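Uncharacterized protein (Streptococcus mutans, PDB 3L7Y) is of unknown function but binds magnesium and, as a member of the haloacid dehalogenase-like hydrolases, probably acts as a phosphatase. Local coordinates at residues K184-M198 with G212-T224. Residues are numbered along the deposited sequence; the frame is centred on the assembly and turned at random.
Sequences KLTLQVKEEESAQIM and GTASGFGYIDIIT
I220 and L187 face each other in the antiparallel pairing of strands 184-188 and 219-224, joined by two nearly straight backbone bonds, the shorter from L187 N to I220 O (2.7 Å). On the face bearing these two side chains, helix 194-202 packs against the sheet. CD1 of I220 reaches the helix, touching M198 CG at 3.7 Å and the CG2 methyls of V189 and I197. The M198 sulfur lies against the G212-A214 backbone, and the bend at chi3 (-80°) carries CE to A214 CB at 4.0 Å. L185 and I222 continue this apolar face, and helix 120-133 covers the two leucines.

T186 and D221 lie side by side on the other face. T186 OG1 donates to D221 OD1 (2.9 Å) from above the carboxylate plane, while N102 binds OD2. The K184 aliphatic chain passes D221, but its NZ forms a salt bridge with E101.

Where strand 219-224 begins, the bend of E191 at chi2 (55°) turns its carboxylate back to G218, whose N-H is accepted by OE2 at 2.9 Å, while CB sits over the F217 ring face, 3.8 Å from the centroid. A water links OE2, S194 OG and Y219 O. The G216-Y219 type II turn comes close to the magnesium ion at G216; anchoring by E191 thus probably steadies a cap-domain loop facing the active site.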
loop_
_atom_site.group_PDB
_atom_site.type_symbol
_atom_site.label_atom_id
_atom_site.label_comp_id
_atom_site.label_asym_id
_atom_site.label_seq_id
_atom_site.Cartn_x
_atom_site.Cartn_y
_atom_site.Cartn_z
ATOM N N LYS A 184 -5.261 -8.391 4.827
ATOM C CA LYS A 184 -6.111 -7.900 3.754
ATOM C C LYS A 184 -6.392 -9.017 2.756
ATOM O O LYS A 184 -5.780 -10.090 2.823
ATOM C CB LYS A 184 -5.418 -6.735 3.030
ATOM C CG LYS A 184 -4.373 -7.163 1.987
ATOM C CD LYS A 184 -3.902 -5.948 1.164
ATOM C CE LYS A 184 -2.930 -6.327 0.049
ATOM N NZ LYS A 184 -1.659 -6.886 0.580
ATOM N N LEU A 185 -7.321 -8.767 1.840
ATOM C CA LEU A 185 -7.468 -9.612 0.659
ATOM C C LEU A 185 -7.225 -8.797 -0.595
ATOM O O LEU A 185 -7.308 -7.575 -0.574
ATOM C CB LEU A 185 -8.869 -10.217 0.552
ATOM C CG LEU A 185 -9.629 -10.654 1.807
ATOM C CD1 LEU A 185 -10.839 -11.461 1.373
ATOM C CD2 LEU A 185 -8.730 -11.458 2.714
ATOM N N THR A 186 -6.976 -9.474 -1.705
ATOM C CA THR A 186 -6.839 -8.770 -2.968
ATOM C C THR A 186 -7.683 -9.428 -4.046
ATOM O O THR A 186 -7.690 -10.651 -4.187
ATOM C CB THR A 186 -5.363 -8.677 -3.416
ATOM O OG1 THR A 186 -4.609 -7.928 -2.449
ATOM C CG2 THR A 186 -5.264 -7.988 -4.774
ATOM N N LEU A 187 -8.422 -8.616 -4.790
ATOM C CA LEU A 187 -9.145 -9.128 -5.932
ATOM C C LEU A 187 -8.441 -8.693 -7.204
ATOM O O LEU A 187 -8.085 -7.523 -7.353
ATOM C CB LEU A 187 -10.582 -8.621 -5.946
ATOM C CG LEU A 187 -11.468 -8.899 -4.730
ATOM C CD1 LEU A 187 -12.902 -8.565 -5.071
ATOM C CD2 LEU A 187 -11.338 -10.356 -4.308
ATOM N N GLN A 188 -8.244 -9.631 -8.122
ATOM C CA GLN A 188 -7.798 -9.254 -9.456
ATOM C C GLN A 188 -9.010 -9.257 -10.360
ATOM O O GLN A 188 -9.715 -10.271 -10.477
ATOM C CB GLN A 188 -6.717 -10.195 -9.992
ATOM C CG GLN A 188 -6.055 -9.659 -11.261
ATOM C CD GLN A 188 -5.395 -10.752 -12.067
ATOM O OE1 GLN A 188 -6.022 -11.751 -12.406
ATOM N NE2 GLN A 188 -4.121 -10.569 -12.381
ATOM N N VAL A 189 -9.262 -8.112 -10.983
ATOM C CA VAL A 189 -10.510 -7.881 -11.684
ATOM C C VAL A 189 -10.216 -7.052 -12.916
ATOM O O VAL A 189 -9.152 -6.444 -13.013
ATOM C CB VAL A 189 -11.478 -7.086 -10.798
ATOM C CG1 VAL A 189 -11.734 -7.827 -9.493
ATOM C CG2 VAL A 189 -10.911 -5.718 -10.505
ATOM N N LYS A 190 -11.148 -7.044 -13.861
ATOM C CA LYS A 190 -11.059 -6.132 -14.991
ATOM C C LYS A 190 -11.168 -4.706 -14.460
ATOM O O LYS A 190 -12.073 -4.399 -13.683
ATOM C CB LYS A 190 -12.179 -6.416 -15.995
ATOM C CG LYS A 190 -11.833 -7.474 -17.025
ATOM C CD LYS A 190 -13.017 -7.795 -17.929
ATOM N N GLU A 191 -10.247 -3.831 -14.856
ATOM C CA GLU A 191 -10.277 -2.465 -14.352
ATOM C C GLU A 191 -11.660 -1.840 -14.546
ATOM O O GLU A 191 -12.090 -1.013 -13.744
ATOM C CB GLU A 191 -9.182 -1.598 -15.006
ATOM C CG GLU A 191 -9.120 -0.152 -14.497
ATOM C CD GLU A 191 -8.971 -0.049 -12.977
ATOM O OE1 GLU A 191 -9.033 1.074 -12.437
ATOM O OE2 GLU A 191 -8.789 -1.087 -12.311
ATOM N N GLU A 192 -12.370 -2.255 -15.595
ATOM C CA GLU A 192 -13.646 -1.617 -15.920
ATOM C C GLU A 192 -14.806 -2.069 -15.029
ATOM O O GLU A 192 -15.865 -1.454 -15.041
ATOM C CB GLU A 192 -14.009 -1.766 -17.408
ATOM C CG GLU A 192 -14.191 -3.186 -17.907
ATOM C CD GLU A 192 -13.000 -3.683 -18.718
ATOM O OE1 GLU A 192 -13.122 -4.761 -19.347
ATOM O OE2 GLU A 192 -11.949 -3.003 -18.730
ATOM N N GLU A 193 -14.610 -3.140 -14.263
ATOM C CA GLU A 193 -15.654 -3.625 -13.357
ATOM C C GLU A 193 -15.301 -3.256 -11.923
ATOM O O GLU A 193 -16.047 -3.543 -10.984
ATOM C CB GLU A 193 -15.829 -5.137 -13.501
ATOM C CG GLU A 193 -16.590 -5.525 -14.755
ATOM C CD GLU A 193 -16.536 -7.007 -15.070
ATOM O OE1 GLU A 193 -15.707 -7.731 -14.471
ATOM O OE2 GLU A 193 -17.328 -7.444 -15.933
ATOM N N SER A 194 -14.155 -2.604 -11.782
ATOM C CA SER A 194 -13.568 -2.312 -10.489
ATOM C C SER A 194 -14.491 -1.504 -9.596
ATOM O O SER A 194 -14.724 -1.889 -8.448
ATOM C CB SER A 194 -12.261 -1.556 -10.668
ATOM O OG SER A 194 -11.707 -1.204 -9.412
ATOM N N ALA A 195 -14.976 -0.369 -10.111
ATOM C CA ALA A 195 -15.892 0.492 -9.362
ATOM C C ALA A 195 -17.128 -0.275 -8.921
ATOM O O ALA A 195 -17.533 -0.197 -7.762
ATOM C CB ALA A 195 -16.291 1.714 -10.187
ATOM N N GLN A 196 -17.714 -1.027 -9.847
ATOM C CA GLN A 196 -18.925 -1.782 -9.559
ATOM C C GLN A 196 -18.739 -2.766 -8.416
ATOM O O GLN A 196 -19.626 -2.941 -7.576
ATOM C CB GLN A 196 -19.389 -2.556 -10.791
ATOM C CG GLN A 196 -20.572 -3.458 -10.469
ATOM C CD GLN A 196 -20.983 -4.382 -11.604
ATOM O OE1 GLN A 196 -21.850 -5.251 -11.427
ATOM N NE2 GLN A 196 -20.372 -4.206 -12.771
ATOM N N ILE A 197 -17.592 -3.434 -8.403
ATOM C CA ILE A 197 -17.359 -4.497 -7.424
ATOM C C ILE A 197 -17.053 -3.888 -6.072
ATOM O O ILE A 197 -17.418 -4.434 -5.024
ATOM C CB ILE A 197 -16.188 -5.393 -7.857
ATOM C CG1 ILE A 197 -16.570 -6.189 -9.102
ATOM C CG2 ILE A 197 -15.746 -6.315 -6.710
ATOM C CD1 ILE A 197 -15.378 -6.837 -9.775
ATOM N N MET A 198 -16.347 -2.758 -6.097
ATOM C CA MET A 198 -16.094 -2.018 -4.879
ATOM C C MET A 198 -17.391 -1.520 -4.244
ATOM O O MET A 198 -17.548 -1.586 -3.023
ATOM C CB MET A 198 -15.107 -0.876 -5.113
ATOM C CG MET A 198 -13.670 -1.365 -5.169
ATOM S SD MET A 198 -12.430 -0.074 -5.016
ATOM C CE MET A 198 -12.431 0.553 -6.702
ATOM N N GLY A 212 -13.238 -1.956 -0.055
ATOM C CA GLY A 212 -12.288 -2.054 -1.148
ATOM C C GLY A 212 -11.625 -0.716 -1.428
ATOM O O GLY A 212 -12.222 0.355 -1.234
ATOM N N THR A 213 -10.379 -0.770 -1.877
ATOM C CA THR A 213 -9.685 0.435 -2.286
ATOM C C THR A 213 -8.878 0.050 -3.512
ATOM O O THR A 213 -8.213 -0.978 -3.507
ATOM C CB THR A 213 -8.768 0.957 -1.159
ATOM O OG1 THR A 213 -8.157 2.201 -1.550
ATOM C CG2 THR A 213 -7.679 -0.081 -0.819
ATOM N N ALA A 214 -8.955 0.843 -4.578
ATOM C CA ALA A 214 -8.156 0.563 -5.767
ATOM C C ALA A 214 -6.667 0.670 -5.447
ATOM O O ALA A 214 -6.162 1.752 -5.117
ATOM C CB ALA A 214 -8.532 1.502 -6.910
ATOM N N SER A 215 -5.978 -0.462 -5.553
ATOM C CA SER A 215 -4.552 -0.548 -5.289
ATOM C C SER A 215 -3.762 -0.841 -6.562
ATOM O O SER A 215 -2.693 -1.448 -6.510
ATOM C CB SER A 215 -4.278 -1.658 -4.268
ATOM O OG SER A 215 -4.715 -2.915 -4.758
ATOM N N GLY A 216 -4.295 -0.430 -7.706
ATOM C CA GLY A 216 -3.607 -0.627 -8.970
ATOM C C GLY A 216 -4.554 -0.972 -10.099
ATOM O O GLY A 216 -5.722 -1.300 -9.867
ATOM N N PHE A 217 -4.050 -0.896 -11.327
ATOM C CA PHE A 217 -4.846 -1.207 -12.510
ATOM C C PHE A 217 -5.245 -2.681 -12.492
ATOM O O PHE A 217 -4.395 -3.572 -12.539
ATOM C CB PHE A 217 -4.071 -0.861 -13.789
ATOM C CG PHE A 217 -4.902 -0.936 -15.040
ATOM C CD1 PHE A 217 -4.918 -2.092 -15.812
ATOM C CD2 PHE A 217 -5.670 0.144 -15.444
ATOM C CE1 PHE A 217 -5.687 -2.168 -16.966
ATOM C CE2 PHE A 217 -6.441 0.078 -16.600
ATOM C CZ PHE A 217 -6.449 -1.078 -17.362
ATOM N N GLY A 218 -6.544 -2.934 -12.392
ATOM C CA GLY A 218 -7.042 -4.294 -12.313
ATOM C C GLY A 218 -6.940 -4.931 -10.934
ATOM O O GLY A 218 -7.023 -6.154 -10.817
ATOM N N TYR A 219 -6.778 -4.120 -9.889
ATOM C CA TYR A 219 -6.675 -4.648 -8.518
ATOM C C TYR A 219 -7.538 -3.906 -7.492
ATOM O O TYR A 219 -7.675 -2.681 -7.540
ATOM C CB TYR A 219 -5.215 -4.668 -8.042
ATOM C CG TYR A 219 -4.349 -5.652 -8.788
ATOM C CD1 TYR A 219 -3.538 -5.234 -9.839
ATOM C CD2 TYR A 219 -4.353 -7.002 -8.453
ATOM C CE1 TYR A 219 -2.748 -6.131 -10.529
ATOM C CE2 TYR A 219 -3.566 -7.911 -9.139
ATOM C CZ TYR A 219 -2.765 -7.465 -10.174
ATOM O OH TYR A 219 -1.986 -8.353 -10.861
ATOM N N ILE A 220 -8.126 -4.664 -6.566
ATOM C CA ILE A 220 -8.841 -4.089 -5.434
ATOM C C ILE A 220 -8.334 -4.750 -4.160
ATOM O O ILE A 220 -8.369 -5.978 -4.035
ATOM C CB ILE A 220 -10.346 -4.379 -5.507
ATOM C CG1 ILE A 220 -11.002 -3.675 -6.693
ATOM C CG2 ILE A 220 -11.024 -3.986 -4.202
ATOM C CD1 ILE A 220 -12.357 -4.287 -7.060
ATOM N N ASP A 221 -7.865 -3.947 -3.217
ATOM C CA ASP A 221 -7.518 -4.466 -1.906
ATOM C C ASP A 221 -8.754 -4.318 -1.050
ATOM O O ASP A 221 -9.377 -3.256 -1.033
ATOM C CB ASP A 221 -6.361 -3.675 -1.291
ATOM C CG ASP A 221 -5.030 -4.058 -1.878
ATOM O OD1 ASP A 221 -4.987 -5.064 -2.625
ATOM O OD2 ASP A 221 -4.029 -3.363 -1.599
ATOM N N ILE A 222 -9.120 -5.393 -0.371
ATOM C CA ILE A 222 -10.203 -5.355 0.590
ATOM C C ILE A 222 -9.569 -5.224 1.956
ATOM O O ILE A 222 -9.031 -6.181 2.500
ATOM C CB ILE A 222 -11.091 -6.620 0.509
ATOM C CG1 ILE A 222 -11.716 -6.732 -0.889
ATOM C CG2 ILE A 222 -12.156 -6.584 1.601
ATOM C CD1 ILE A 222 -12.595 -7.944 -1.094
ATOM N N ILE A 223 -9.601 -4.018 2.495
ATOM C CA ILE A 223 -8.954 -3.746 3.756
ATOM C C ILE A 223 -9.980 -3.579 4.857
ATOM O O ILE A 223 -11.162 -3.403 4.584
ATOM C CB ILE A 223 -8.134 -2.434 3.681
ATOM C CG1 ILE A 223 -8.965 -1.329 3.019
ATOM C CG2 ILE A 223 -6.831 -2.672 2.925
ATOM C CD1 ILE A 223 -8.526 0.116 3.382
ATOM N N THR A 224 -9.501 -3.628 6.095
ATOM C CA THR A 224 -10.293 -3.252 7.251
ATOM C C THR A 224 -10.696 -1.792 7.080
ATOM O O THR A 224 -9.837 -0.898 6.945
ATOM C CB THR A 224 -9.480 -3.426 8.542
ATOM O OG1 THR A 224 -9.243 -4.826 8.770
ATOM C CG2 THR A 224 -10.208 -2.810 9.748
HETATM O O HOH W 1 -9.116 -1.163 -9.407
HETATM O O HOH W 2 -15.638 -0.947 -1.373
#